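PDB 6ED2: glycosyl hydrolase family 2, TIM barrel domain protein from Faecalibacterium prausnitzii A2-165, which probably hydrolyses beta-glucuronides as a gut bacterial beta-glucuronidase of glycosyl hydrolase family 2. Local coordinates for residues Ser27-Arg32 with Glu208-Tyr213; Thr36-Gly41 with Leu202-Lys207; Gly107-Leu112 with Thr143-Val148. One frame throughout, in Å; residues are numbered along the deposited sequence.

Interaction 1: residues Ser27-Arg32 with Glu208-Tyr213; sequences SLLYPR and ERVLDY
Ser-27 swings OG to the far side from its amide (chi1 179°), onto the carbonyl of Leu-211, while Leu-29, whose CG lies anti to its carbonyl carbon (chi1 -66°), sends its two methyls along the same strand. The serine bond is short, 2.6 Å from Ser-27 OG to Leu-211 O, and the hydroxyl is the donor. It is tilted 30° from the carbonyl plane. The same oxygen accepts a second hydrogen bond from a water at 3.0 Å from Leu-211 O, and that water accepts from Leu-28 N at 2.8 Å. Leu-211 O is thus gripped twice, once directly and once through the solvent molecule, which joins the loop backbone to the strand without a direct backbone bond between them.

Leu-29 supplies the apolar half, and its branches divide the work. CD1 approaches Val-210 CG1 at 4.1 Å and also lies near the Leu-211 carbonyl; CD2 packs against the Tyr-213 ring, 3.9 Å from Tyr-213 CD2, the two side chains crossing obliquely. The tyrosine hydroxyl is bonded to Asp-293, which fixes the far end of the ring. Asp-212 OD1 receives a weak bond from Tyr-213 N, and its other oxygen forms a salt bridge with Lys-428.

Leu-211 and Asp-212 both form backbone bonds with Ser-231 of strand 223-232, so strand 210-219 carries a classic beta bulge at that point. The contact therefore places the irregular N-terminal loop that precedes strand 38-51 against the bulged start of strand 210-219, an outermost strand, within this chain, of the three-stranded antiparallel sheet in the immunoglobulin-like beta-sandwich domain of a family 2 glycosyl hydrolase.

Interaction 2: residues Thr36-Gly41 with Leu202-Lys207; sequences TRRLIG and LMALPK
Arg-37 lays its aliphatic chain across Leu-205, with Arg-37 CG and Arg-37 CD each 3.6 Å from Leu-205 CD2. Extended from CG to NE (chi2 and chi3 both -179°), the arginine passes over the leucine methyl and carries its guanidinium beyond it to a salt bridge with Asp-289 and a hydrogen bond to the Val-210 carbonyl. Cutting the side chain back to an alanine here is likely to uncover Leu-205 CD2 and leave Asp-289 without this cationic partner.

Next to it, Pro-206 CG touches Thr-36 CB at 3.8 Å, the two side chains crossing at about a right angle. Further along, the backbones pair as antiparallel strands, their short axes 4.8 Å apart and 174° between directions. Arg-38 with Ala-204 and Ile-40 with Leu-202 are hydrogen-bonded pairs, and Leu-39 with Met-203 is the non-hydrogen-bonded pair between them. The bond from Arg-38 N to Ala-204 O measures 2.9 Å, and Ala-204 N reaches Arg-38 O at 3.1 Å.

On one face Arg-38 CB rests on Ala-204 CB at 3.7 Å. Leu-39 and Met-203 occupy the other face, side by side and pointing the same way, with Leu-39 CD1 3.8 Å from Met-203 CG.

Trp-105 packs on the face of Arg-38, Ile-40, Leu-202 and Ala-204, and Glu-104 of the second subunit forms a salt bridge with Arg-38. Backbone bonds of Met-203 with Val-111 and of Leu-205 with Asp-109 place strand 200-205 between strands 38-51 and 109-114, while strand 286-295 packs against Thr-36, Arg-37 and Pro-206.

Interaction 3: residues Gly107-Leu112 with Thr143-Val148; sequences GWDIVL and TVTNIV
Within the beta-sandwich sugar-binding domain of family 2 glycosyl hydrolases, this contact is where the antiparallel pairing of strands 109-114 and 140-143 ends and the chain turns away into a loop. Val-111 and Thr-143 form the last bridge, a non-hydrogen-bonded pair with CA atoms 4.3 Å apart, and Val-111 CG2 comes within 3.9 Å of Thr-143 OG1.

Beyond it, two bonds replace regular strand pairing. Val-144 N donates to Ile-110 O at 2.6 Å. The turn that follows is held by the Val-144 carbonyl, which accepts from both Ile-147 N and Val-148 N. One residue after Val-144, a side chain takes over the backbone's role: Ile-110 N gives its hydrogen to Thr-145 OG1 at 2.8 Å, nearly straight at 168°. Thr-145 can do this because its OG1 stands beside its own backbone N, anti to the carbonyl carbon (chi1 -58°), leaving CG2 to lie near the Trp-108 carbonyl.

Apolar contacts are made by Ile-110 and Leu-112. Ile-110 CG2 meets Val-144 CG2 at 3.8 Å, crossing it at about a right angle, and Leu-112 CD1 reaches Val-144 CG1 at 4.1 Å. Val-125 of strand 120-125 packs on Leu-112, Val-144 and Val-148, so the turn is tied to a further strand of the domain.

Asp-109 completes the polar side. Its OD2 is in a salt bridge with Arg-209 and accepts from a water that also bonds Thr-143 OG1. Its other oxygen, Asp-109 OD1, accepts a hydrogen bond from Thr-145 OG1 at 2.7 Å, from above the carboxylate plane and 40° out of it.

Interactions 2 and 3 share one sheet and have centres about 10 Å apart: Met-203 N lies 2.9 Å from Val-111 O and Leu-205 O 2.7 Å from Asp-109 N, both probable hydrogen bonds joining strand 200-205 to strand 109-114. Interaction 1 sets the N-terminal loop against the first strand of the following domain, and touches both. Arg-209 NH1 is 3.0 Å from Asp-109 OD2 of interaction 3, and Val-210 O is 2.8 Å from Arg-37 NH2 of interaction 2. The side chains of Val-210 and Thr-36 are about 9 Å and about 11 Å from a bound magnesium ion, whereas interaction 3 lies away from the metal site.

Interaction 1: residues Ser27-Arg32 with Glu208-Tyr213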
ATOM      1  N   SER A  27       2.954  17.559  45.768  1.00 32.29           N
ATOM      2  CA  SER A  27       3.608  16.257  45.722  1.00 33.18           C
ATOM      3  C   SER A  27       3.421  15.664  44.334  1.00 32.48           C
ATOM      4  O   SER A  27       2.298  15.608  43.836  1.00 33.55           O
ATOM      5  CB  SER A  27       3.032  15.309  46.776  1.00 26.09           C
ATOM      6  OG  SER A  27       3.685  14.050  46.685  1.00 28.44           O
ATOM      7  N   LEU A  28       4.506  15.197  43.727  1.00 30.43           N
ATOM      8  CA  LEU A  28       4.438  14.583  42.406  1.00 34.00           C
ATOM      9  C   LEU A  28       4.670  13.074  42.471  1.00 28.82           C
ATOM     10  O   LEU A  28       4.939  12.439  41.442  1.00 27.79           O
ATOM     11  CB  LEU A  28       5.437  15.269  41.461  1.00 32.82           C
ATOM     12  CG  LEU A  28       4.966  16.654  41.001  1.00 35.60           C
ATOM     13  CD1 LEU A  28       5.224  17.695  42.054  1.00 41.04           C
ATOM     14  CD2 LEU A  28       5.639  17.058  39.712  1.00 34.39           C
ATOM     15  N   LEU A  29       4.598  12.495  43.664  1.00 26.16           N
ATOM     16  CA  LEU A  29       4.654  11.047  43.813  1.00 29.83           C
ATOM     17  C   LEU A  29       3.512  10.362  43.057  1.00 28.89           C
ATOM     18  O   LEU A  29       2.367  10.822  43.065  1.00 29.35           O
ATOM     19  CB  LEU A  29       4.590  10.687  45.297  1.00 30.30           C
ATOM     20  CG  LEU A  29       5.792  11.147  46.125  1.00 27.40           C
ATOM     21  CD1 LEU A  29       5.603  10.815  47.609  1.00 25.13           C
ATOM     22  CD2 LEU A  29       7.069  10.509  45.572  1.00 28.31           C
ATOM     23  N   TYR A  30       3.828   9.262  42.400  1.00 27.67           N
ATOM     24  CA  TYR A  30       2.796   8.498  41.727  1.00 31.33           C
ATOM     25  C   TYR A  30       1.774   8.003  42.751  1.00 30.43           C
ATOM     26  O   TYR A  30       2.168   7.475  43.805  1.00 28.26           O
ATOM     27  CB  TYR A  30       3.402   7.312  40.974  1.00 30.27           C
ATOM     28  CG  TYR A  30       2.413   6.705  40.013  1.00 35.28           C
ATOM     29  CD1 TYR A  30       2.102   7.345  38.825  1.00 34.27           C
ATOM     30  CD2 TYR A  30       1.751   5.528  40.316  1.00 35.61           C
ATOM     31  CE1 TYR A  30       1.195   6.810  37.945  1.00 31.13           C
ATOM     32  CE2 TYR A  30       0.838   4.987  39.439  1.00 32.55           C
ATOM     33  CZ  TYR A  30       0.567   5.632  38.262  1.00 32.67           C
ATOM     34  OH  TYR A  30      -0.343   5.112  37.385  1.00 36.29           O
ATOM     35  N   PRO A  31       0.473   8.137  42.481  1.00 29.56           N
ATOM     36  CA  PRO A  31      -0.534   7.737  43.475  1.00 30.53           C
ATOM     37  C   PRO A  31      -0.454   6.249  43.774  1.00 30.65           C
ATOM     38  O   PRO A  31      -0.256   5.424  42.880  1.00 31.61           O
ATOM     39  CB  PRO A  31      -1.863   8.109  42.808  1.00 29.54           C
ATOM     40  CG  PRO A  31      -1.509   9.088  41.747  1.00 30.86           C
ATOM     41  CD  PRO A  31      -0.146   8.686  41.263  1.00 29.54           C
ATOM     42  N   ARG A  32      -0.575   5.911  45.056  1.00 31.01           N
ATOM     43  CA  ARG A  32      -0.403   4.539  45.515  1.00 30.68           C
ATOM     44  C   ARG A  32      -1.482   4.202  46.535  1.00 35.87           C
ATOM     45  O   ARG A  32      -1.869   5.047  47.351  1.00 27.24           O
ATOM     46  CB  ARG A  32       0.986   4.309  46.143  1.00 33.42           C
ATOM     47  CG  ARG A  32       2.180   4.477  45.196  1.00 36.89           C
ATOM     48  CD  ARG A  32       2.374   3.280  44.260  1.00 38.56           C
ATOM     49  NE  ARG A  32       3.585   3.428  43.450  1.00 45.38           N
ATOM     50  CZ  ARG A  32       3.748   2.897  42.240  1.00 49.36           C
ATOM     51  NH1 ARG A  32       2.778   2.171  41.686  1.00 45.39           N
ATOM     52  NH2 ARG A  32       4.884   3.090  41.577  1.00 51.87           N
ATOM     53  N   GLU A 208      -1.308  14.312  57.582  1.00 30.87           N
ATOM     54  CA  GLU A 208       0.138  14.349  57.684  1.00 30.72           C
ATOM     55  C   GLU A 208       0.709  13.214  56.840  1.00 33.30           C
ATOM     56  O   GLU A 208       0.459  12.040  57.126  1.00 29.28           O
ATOM     57  CB  GLU A 208       0.595  14.213  59.135  1.00 25.46           C
ATOM     58  CG  GLU A 208       2.104  14.333  59.258  1.00 32.71           C
ATOM     59  CD  GLU A 208       2.619  14.220  60.685  1.00 35.74           C
ATOM     60  OE1 GLU A 208       1.795  14.237  61.625  1.00 35.22           O
ATOM     61  OE2 GLU A 208       3.861  14.135  60.863  1.00 34.52           O
ATOM     62  N   ARG A 209       1.498  13.552  55.825  1.00 31.21           N
ATOM     63  CA  ARG A 209       1.891  12.517  54.879  1.00 32.02           C
ATOM     64  C   ARG A 209       3.215  12.857  54.215  1.00 30.04           C
ATOM     65  O   ARG A 209       3.651  14.008  54.197  1.00 28.46           O
ATOM     66  CB  ARG A 209       0.822  12.335  53.804  1.00 27.05           C
ATOM     67  CG  ARG A 209       0.508  13.631  53.053  1.00 27.53           C
ATOM     68  CD  ARG A 209      -0.421  13.325  51.912  1.00 26.50           C
ATOM     69  NE  ARG A 209      -0.926  14.505  51.221  1.00 24.41           N
ATOM     70  CZ  ARG A 209      -1.925  15.262  51.652  1.00 27.77           C
ATOM     71  NH1 ARG A 209      -2.514  15.003  52.819  1.00 27.41           N
ATOM     72  NH2 ARG A 209      -2.319  16.298  50.927  1.00 29.32           N
ATOM     73  N   VAL A 210       3.850  11.811  53.677  1.00 23.61           N
ATOM     74  CA  VAL A 210       4.980  11.973  52.781  1.00 28.54           C
ATOM     75  C   VAL A 210       4.569  12.759  51.544  1.00 31.05           C
ATOM     76  O   VAL A 210       3.579  12.427  50.882  1.00 29.94           O
ATOM     77  CB  VAL A 210       5.523  10.597  52.394  1.00 27.81           C
ATOM     78  CG1 VAL A 210       6.761  10.755  51.510  1.00 27.76           C
ATOM     79  CG2 VAL A 210       5.797   9.788  53.642  1.00 26.04           C
ATOM     80  N   LEU A 211       5.341  13.806  51.217  1.00 29.72           N
ATOM     81  CA  LEU A 211       5.170  14.559  49.979  1.00 27.58           C
ATOM     82  C   LEU A 211       6.234  14.267  48.935  1.00 27.93           C
ATOM     83  O   LEU A 211       5.992  14.471  47.742  1.00 29.03           O
ATOM     84  CB  LEU A 211       5.181  16.065  50.254  1.00 30.44           C
ATOM     85  CG  LEU A 211       4.259  16.584  51.360  1.00 30.46           C
ATOM     86  CD1 LEU A 211       4.601  18.023  51.661  1.00 29.74           C
ATOM     87  CD2 LEU A 211       2.800  16.469  50.973  1.00 30.29           C
ATOM     88  N   ASP A 212       7.408  13.804  49.347  1.00 26.27           N
ATOM     89  CA  ASP A 212       8.501  13.632  48.403  1.00 28.09           C
ATOM     90  C   ASP A 212       9.596  12.820  49.079  1.00 30.20           C
ATOM     91  O   ASP A 212       9.632  12.684  50.303  1.00 29.99           O
ATOM     92  CB  ASP A 212       9.045  14.989  47.926  1.00 26.78           C
ATOM     93  CG  ASP A 212       9.886  14.881  46.653  1.00 36.30           C
ATOM     94  OD1 ASP A 212       9.844  13.833  45.973  1.00 38.03           O
ATOM     95  OD2 ASP A 212      10.608  15.849  46.337  1.00 38.82           O
ATOM     96  N   TYR A 213      10.470  12.256  48.258  1.00 26.43           N
ATOM     97  CA  TYR A 213      11.677  11.624  48.745  1.00 28.52           C
ATOM     98  C   TYR A 213      12.684  11.683  47.616  1.00 31.05           C
ATOM     99  O   TYR A 213      12.327  11.873  46.451  1.00 33.60           O
ATOM    100  CB  TYR A 213      11.444  10.186  49.220  1.00 24.42           C
ATOM    101  CG  TYR A 213      11.315   9.163  48.111  1.00 27.95           C
ATOM    102  CD1 TYR A 213      12.413   8.438  47.684  1.00 24.13           C
ATOM    103  CD2 TYR A 213      10.078   8.916  47.492  1.00 27.94           C
ATOM    104  CE1 TYR A 213      12.307   7.500  46.664  1.00 31.28           C
ATOM    105  CE2 TYR A 213       9.955   7.966  46.471  1.00 25.23           C
ATOM    106  CZ  TYR A 213      11.080   7.262  46.063  1.00 30.81           C
ATOM    107  OH  TYR A 213      11.009   6.313  45.061  1.00 31.41           O
TER
HETATM  108  O   HOH W   1       6.963  14.915  44.981  1.00 33.04           O

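Interaction 2: residues Thr36-Gly41 with Leu202-Lys207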
ATOM      1  N   THR A  36      -2.206   3.268  54.477  1.00 27.12           N
ATOM      2  CA  THR A  36      -2.868   4.496  54.903  1.00 25.33           C
ATOM      3  C   THR A  36      -3.494   5.303  53.778  1.00 29.04           C
ATOM      4  O   THR A  36      -4.169   6.304  54.060  1.00 29.82           O
ATOM      5  CB  THR A  36      -1.873   5.413  55.622  1.00 31.22           C
ATOM      6  OG1 THR A  36      -0.815   5.730  54.713  1.00 31.88           O
ATOM      7  CG2 THR A  36      -1.273   4.722  56.842  1.00 30.10           C
ATOM      8  N   ARG A  37      -3.269   4.943  52.523  1.00 28.15           N
ATOM      9  CA  ARG A  37      -3.778   5.725  51.404  1.00 30.72           C
ATOM     10  C   ARG A  37      -4.770   4.899  50.601  1.00 32.41           C
ATOM     11  O   ARG A  37      -4.517   3.727  50.298  1.00 30.66           O
ATOM     12  CB  ARG A  37      -2.635   6.196  50.507  1.00 29.91           C
ATOM     13  CG  ARG A  37      -1.616   7.095  51.239  1.00 30.47           C
ATOM     14  CD  ARG A  37      -0.509   7.561  50.289  1.00 31.53           C
ATOM     15  NE  ARG A  37       0.484   8.401  50.965  1.00 36.34           N
ATOM     16  CZ  ARG A  37       1.166   9.371  50.360  1.00 32.77           C
ATOM     17  NH1 ARG A  37       0.957   9.618  49.065  1.00 26.80           N
ATOM     18  NH2 ARG A  37       2.050  10.094  51.044  1.00 27.97           N
ATOM     19  N   ARG A  38      -5.891   5.510  50.262  1.00 28.73           N
ATOM     20  CA  ARG A  38      -6.864   4.904  49.369  1.00 32.60           C
ATOM     21  C   ARG A  38      -6.698   5.492  47.978  1.00 32.69           C
ATOM     22  O   ARG A  38      -6.268   6.640  47.815  1.00 33.63           O
ATOM     23  CB  ARG A  38      -8.287   5.125  49.880  1.00 26.26           C
ATOM     24  CG  ARG A  38      -8.481   4.671  51.314  1.00 27.33           C
ATOM     25  CD  ARG A  38      -7.954   3.270  51.524  1.00 26.20           C
ATOM     26  NE  ARG A  38      -7.999   2.871  52.940  1.00 34.12           N
ATOM     27  CZ  ARG A  38      -6.958   2.433  53.654  1.00 37.97           C
ATOM     28  NH1 ARG A  38      -5.749   2.325  53.102  1.00 33.57           N
ATOM     29  NH2 ARG A  38      -7.126   2.087  54.928  1.00 33.84           N
ATOM     30  N   LEU A  39      -7.046   4.694  46.973  1.00 30.95           N
ATOM     31  CA  LEU A  39      -6.825   5.056  45.578  1.00 31.20           C
ATOM     32  C   LEU A  39      -7.977   4.530  44.730  1.00 36.18           C
ATOM     33  O   LEU A  39      -8.242   3.323  44.714  1.00 33.18           O
ATOM     34  CB  LEU A  39      -5.488   4.490  45.092  1.00 25.78           C
ATOM     35  CG  LEU A  39      -5.109   4.871  43.660  1.00 30.48           C
ATOM     36  CD1 LEU A  39      -5.054   6.375  43.532  1.00 28.94           C
ATOM     37  CD2 LEU A  39      -3.796   4.230  43.262  1.00 31.50           C
ATOM     38  N   ILE A  40      -8.637   5.423  43.997  1.00 33.21           N
ATOM     39  CA  ILE A  40      -9.738   5.051  43.117  1.00 30.45           C
ATOM     40  C   ILE A  40      -9.521   5.704  41.758  1.00 29.60           C
ATOM     41  O   ILE A  40      -9.492   6.934  41.658  1.00 28.26           O
ATOM     42  CB  ILE A  40     -11.096   5.471  43.697  1.00 32.25           C
ATOM     43  CG1 ILE A  40     -11.339   4.756  45.027  1.00 37.87           C
ATOM     44  CG2 ILE A  40     -12.223   5.148  42.698  1.00 28.27           C
ATOM     45  CD1 ILE A  40     -12.710   5.038  45.637  1.00 37.77           C
ATOM     46  N   GLY A  41      -9.392   4.893  40.713  1.00 28.22           N
ATOM     47  CA  GLY A  41      -9.272   5.441  39.373  1.00 27.31           C
ATOM     48  C   GLY A  41     -10.596   5.990  38.872  1.00 27.45           C
ATOM     49  O   GLY A  41     -11.665   5.449  39.152  1.00 30.64           O
ATOM     50  N   LEU A 202      -8.746   9.507  42.296  1.00 28.03           N
ATOM     51  CA  LEU A 202      -9.359   9.999  43.515  1.00 29.03           C
ATOM     52  C   LEU A 202      -8.631   9.334  44.670  1.00 32.32           C
ATOM     53  O   LEU A 202      -8.503   8.102  44.701  1.00 28.83           O
ATOM     54  CB  LEU A 202     -10.863   9.694  43.545  1.00 28.44           C
ATOM     55  CG  LEU A 202     -11.646  10.020  44.821  1.00 30.40           C
ATOM     56  CD1 LEU A 202     -11.771  11.516  45.017  1.00 26.53           C
ATOM     57  CD2 LEU A 202     -13.030   9.366  44.802  1.00 29.13           C
ATOM     58  N   MET A 203      -8.123  10.148  45.593  1.00 28.11           N
ATOM     59  CA  MET A 203      -7.267   9.658  46.659  1.00 27.74           C
ATOM     60  C   MET A 203      -7.829  10.053  48.017  1.00 28.11           C
ATOM     61  O   MET A 203      -8.395  11.139  48.172  1.00 30.59           O
ATOM     62  CB  MET A 203      -5.845  10.214  46.502  1.00 30.30           C
ATOM     63  CG  MET A 203      -5.148   9.791  45.206  1.00 36.25           C
ATOM     64  SD  MET A 203      -3.513  10.553  44.995  1.00 33.23           S
ATOM     65  CE  MET A 203      -3.979  12.238  44.709  1.00 24.03           C
ATOM     66  N   ALA A 204      -7.665   9.174  48.999  1.00 29.48           N
ATOM     67  CA  ALA A 204      -7.838   9.526  50.402  1.00 30.99           C
ATOM     68  C   ALA A 204      -6.468   9.409  51.052  1.00 32.28           C
ATOM     69  O   ALA A 204      -5.859   8.335  51.027  1.00 27.82           O
ATOM     70  CB  ALA A 204      -8.865   8.622  51.092  1.00 30.05           C
ATOM     71  N   LEU A 205      -5.958  10.528  51.574  1.00 33.45           N
ATOM     72  CA  LEU A 205      -4.596  10.589  52.100  1.00 29.04           C
ATOM     73  C   LEU A 205      -4.610  11.115  53.529  1.00 27.50           C
ATOM     74  O   LEU A 205      -5.416  11.996  53.857  1.00 30.34           O
ATOM     75  CB  LEU A 205      -3.720  11.499  51.229  1.00 28.23           C
ATOM     76  CG  LEU A 205      -3.724  11.224  49.726  1.00 29.62           C
ATOM     77  CD1 LEU A 205      -3.027  12.335  48.987  1.00 30.85           C
ATOM     78  CD2 LEU A 205      -3.067   9.886  49.438  1.00 26.70           C
ATOM     79  N   PRO A 206      -3.739  10.612  54.396  1.00 27.92           N
ATOM     80  CA  PRO A 206      -3.633  11.192  55.743  1.00 29.35           C
ATOM     81  C   PRO A 206      -3.244  12.664  55.655  1.00 30.34           C
ATOM     82  O   PRO A 206      -2.516  13.090  54.754  1.00 28.90           O
ATOM     83  CB  PRO A 206      -2.528  10.358  56.416  1.00 26.18           C
ATOM     84  CG  PRO A 206      -2.328   9.161  55.542  1.00 26.89           C
ATOM     85  CD  PRO A 206      -2.696   9.605  54.144  1.00 29.98           C
ATOM     86  N   LYS A 207      -3.764  13.455  56.591  1.00 28.29           N
ATOM     87  CA  LYS A 207      -3.468  14.879  56.575  1.00 31.24           C
ATOM     88  C   LYS A 207      -1.986  15.156  56.816  1.00 30.92           C
ATOM     89  O   LYS A 207      -1.445  16.121  56.273  1.00 31.44           O
ATOM     90  CB  LYS A 207      -4.366  15.587  57.587  1.00 29.88           C
ATOM     91  CG  LYS A 207      -5.703  15.933  56.925  1.00 37.89           C
ATOM     92  CD  LYS A 207      -6.859  16.013  57.876  1.00 36.98           C
ATOM     93  CE  LYS A 207      -8.044  16.610  57.164  1.00 38.03           C
ATOM     94  NZ  LYS A 207      -9.113  16.921  58.133  1.00 47.77           N
TER

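Interaction 3: residues Gly107-Leu112 with Thr143-Val148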
ATOM      1  N   GLY A 107     -12.414  12.605  57.564  1.00 39.87           N
ATOM      2  CA  GLY A 107     -11.188  12.716  58.323  1.00 33.64           C
ATOM      3  C   GLY A 107      -9.916  12.534  57.518  1.00 40.33           C
ATOM      4  O   GLY A 107      -8.845  12.950  57.972  1.00 43.35           O
ATOM      5  N   TRP A 108      -9.996  11.914  56.350  1.00 36.94           N
ATOM      6  CA  TRP A 108      -8.886  11.866  55.420  1.00 31.06           C
ATOM      7  C   TRP A 108      -8.854  13.143  54.589  1.00 31.76           C
ATOM      8  O   TRP A 108      -9.866  13.825  54.422  1.00 33.55           O
ATOM      9  CB  TRP A 108      -9.045  10.695  54.464  1.00 37.40           C
ATOM     10  CG  TRP A 108      -8.357   9.420  54.754  1.00 39.43           C
ATOM     11  CD1 TRP A 108      -7.102   9.068  54.369  1.00 43.88           C
ATOM     12  CD2 TRP A 108      -8.923   8.263  55.381  1.00 44.40           C
ATOM     13  NE1 TRP A 108      -6.831   7.775  54.753  1.00 46.39           N
ATOM     14  CE2 TRP A 108      -7.935   7.259  55.375  1.00 44.27           C
ATOM     15  CE3 TRP A 108     -10.156   7.991  55.975  1.00 52.00           C
ATOM     16  CZ2 TRP A 108      -8.143   6.000  55.931  1.00 46.51           C
ATOM     17  CZ3 TRP A 108     -10.362   6.738  56.532  1.00 56.95           C
ATOM     18  CH2 TRP A 108      -9.359   5.759  56.502  1.00 55.91           C
ATOM     19  N   ASP A 109      -7.682  13.459  54.046  1.00 32.63           N
ATOM     20  CA  ASP A 109      -7.617  14.429  52.962  1.00 31.82           C
ATOM     21  C   ASP A 109      -8.135  13.800  51.674  1.00 29.71           C
ATOM     22  O   ASP A 109      -7.815  12.649  51.360  1.00 27.66           O
ATOM     23  CB  ASP A 109      -6.185  14.923  52.762  1.00 31.72           C
ATOM     24  CG  ASP A 109      -6.003  16.381  53.185  1.00 36.46           C
ATOM     25  OD1 ASP A 109      -7.001  17.083  53.509  1.00 33.84           O
ATOM     26  OD2 ASP A 109      -4.839  16.809  53.224  1.00 36.90           O
ATOM     27  N   ILE A 110      -8.940  14.557  50.936  1.00 27.13           N
ATOM     28  CA  ILE A 110      -9.532  14.105  49.681  1.00 31.65           C
ATOM     29  C   ILE A 110      -8.897  14.904  48.560  1.00 29.72           C
ATOM     30  O   ILE A 110      -9.076  16.130  48.485  1.00 30.14           O
ATOM     31  CB  ILE A 110     -11.063  14.275  49.649  1.00 29.94           C
ATOM     32  CG1 ILE A 110     -11.705  13.878  50.988  1.00 29.35           C
ATOM     33  CG2 ILE A 110     -11.640  13.433  48.509  1.00 24.18           C
ATOM     34  CD1 ILE A 110     -11.446  12.446  51.380  1.00 26.56           C
ATOM     35  N   VAL A 111      -8.177  14.207  47.676  1.00 29.00           N
ATOM     36  CA  VAL A 111      -7.337  14.837  46.664  1.00 29.88           C
ATOM     37  C   VAL A 111      -7.567  14.163  45.317  1.00 29.08           C
ATOM     38  O   VAL A 111      -7.504  12.930  45.220  1.00 28.98           O
ATOM     39  CB  VAL A 111      -5.840  14.750  47.046  1.00 30.85           C
ATOM     40  CG1 VAL A 111      -4.994  15.559  46.069  1.00 30.66           C
ATOM     41  CG2 VAL A 111      -5.598  15.197  48.506  1.00 24.30           C
ATOM     42  N   LEU A 112      -7.775  14.974  44.276  1.00 28.72           N
ATOM     43  CA  LEU A 112      -7.799  14.514  42.887  1.00 29.25           C
ATOM     44  C   LEU A 112      -6.425  14.675  42.244  1.00 30.30           C
ATOM     45  O   LEU A 112      -5.807  15.732  42.366  1.00 31.74           O
ATOM     46  CB  LEU A 112      -8.824  15.311  42.085  1.00 28.45           C
ATOM     47  CG  LEU A 112     -10.262  15.146  42.554  1.00 31.53           C
ATOM     48  CD1 LEU A 112     -11.125  16.226  41.940  1.00 27.63           C
ATOM     49  CD2 LEU A 112     -10.763  13.742  42.195  1.00 27.36           C
ATOM     50  N   THR A 143      -6.941  19.545  45.989  1.00 29.17           N
ATOM     51  CA  THR A 143      -7.427  19.133  47.299  1.00 29.22           C
ATOM     52  C   THR A 143      -8.887  19.529  47.435  1.00 35.65           C
ATOM     53  O   THR A 143      -9.240  20.692  47.220  1.00 31.88           O
ATOM     54  CB  THR A 143      -6.591  19.762  48.411  1.00 32.65           C
ATOM     55  OG1 THR A 143      -5.340  19.069  48.512  1.00 33.36           O
ATOM     56  CG2 THR A 143      -7.309  19.664  49.759  1.00 26.36           C
ATOM     57  N   VAL A 144      -9.754  18.558  47.749  1.00 31.25           N
ATOM     58  CA  VAL A 144     -11.184  18.871  47.735  1.00 31.20           C
ATOM     59  C   VAL A 144     -11.826  18.436  49.050  1.00 31.92           C
ATOM     60  O   VAL A 144     -13.049  18.258  49.132  1.00 34.74           O
ATOM     61  CB  VAL A 144     -11.877  18.224  46.522  1.00 30.25           C
ATOM     62  CG1 VAL A 144     -11.259  18.735  45.229  1.00 29.74           C
ATOM     63  CG2 VAL A 144     -11.784  16.722  46.596  1.00 24.29           C
ATOM     64  N   THR A 145     -10.992  18.305  50.087  1.00 31.88           N
ATOM     65  CA  THR A 145     -11.428  17.814  51.391  1.00 31.44           C
ATOM     66  C   THR A 145     -12.656  18.547  51.915  1.00 34.52           C
ATOM     67  O   THR A 145     -13.601  17.919  52.405  1.00 34.14           O
ATOM     68  CB  THR A 145     -10.283  17.942  52.383  1.00 31.06           C
ATOM     69  OG1 THR A 145      -9.173  17.195  51.890  1.00 31.80           O
ATOM     70  CG2 THR A 145     -10.701  17.426  53.763  1.00 29.99           C
ATOM     71  N   ASN A 146     -12.657  19.874  51.839  1.00 29.55           N
ATOM     72  CA  ASN A 146     -13.749  20.659  52.399  1.00 37.88           C
ATOM     73  C   ASN A 146     -14.772  21.073  51.367  1.00 36.44           C
ATOM     74  O   ASN A 146     -15.631  21.896  51.678  1.00 37.74           O
ATOM     75  CB  ASN A 146     -13.214  21.905  53.101  1.00 32.59           C
ATOM     76  CG  ASN A 146     -12.255  21.562  54.208  1.00 39.78           C
ATOM     77  OD1 ASN A 146     -11.157  22.104  54.276  1.00 54.12           O
ATOM     78  ND2 ASN A 146     -12.651  20.625  55.069  1.00 38.62           N
ATOM     79  N   ILE A 147     -14.698  20.534  50.151  1.00 32.89           N
ATOM     80  CA  ILE A 147     -15.655  20.866  49.111  1.00 34.65           C
ATOM     81  C   ILE A 147     -16.612  19.713  48.806  1.00 32.53           C
ATOM     82  O   ILE A 147     -17.737  19.959  48.356  1.00 34.56           O
ATOM     83  CB  ILE A 147     -14.911  21.312  47.831  1.00 36.49           C
ATOM     84  CG1 ILE A 147     -13.892  22.403  48.167  1.00 39.83           C
ATOM     85  CG2 ILE A 147     -15.878  21.817  46.796  1.00 37.66           C
ATOM     86  CD1 ILE A 147     -14.532  23.672  48.707  1.00 42.29           C
ATOM     87  N   VAL A 148     -16.204  18.474  49.030  1.00 29.68           N
ATOM     88  CA  VAL A 148     -17.012  17.322  48.649  1.00 37.07           C
ATOM     89  C   VAL A 148     -18.122  17.096  49.666  1.00 37.85           C
ATOM     90  O   VAL A 148     -18.007  17.456  50.845  1.00 37.55           O
ATOM     91  CB  VAL A 148     -16.135  16.062  48.510  1.00 33.41           C
ATOM     92  CG1 VAL A 148     -15.233  16.176  47.287  1.00 28.47           C
ATOM     93  CG2 VAL A 148     -15.323  15.847  49.781  1.00 28.57           C
TER
HETATM   94  O   HOH W   2      -3.968  18.457  50.866  1.00 37.62           O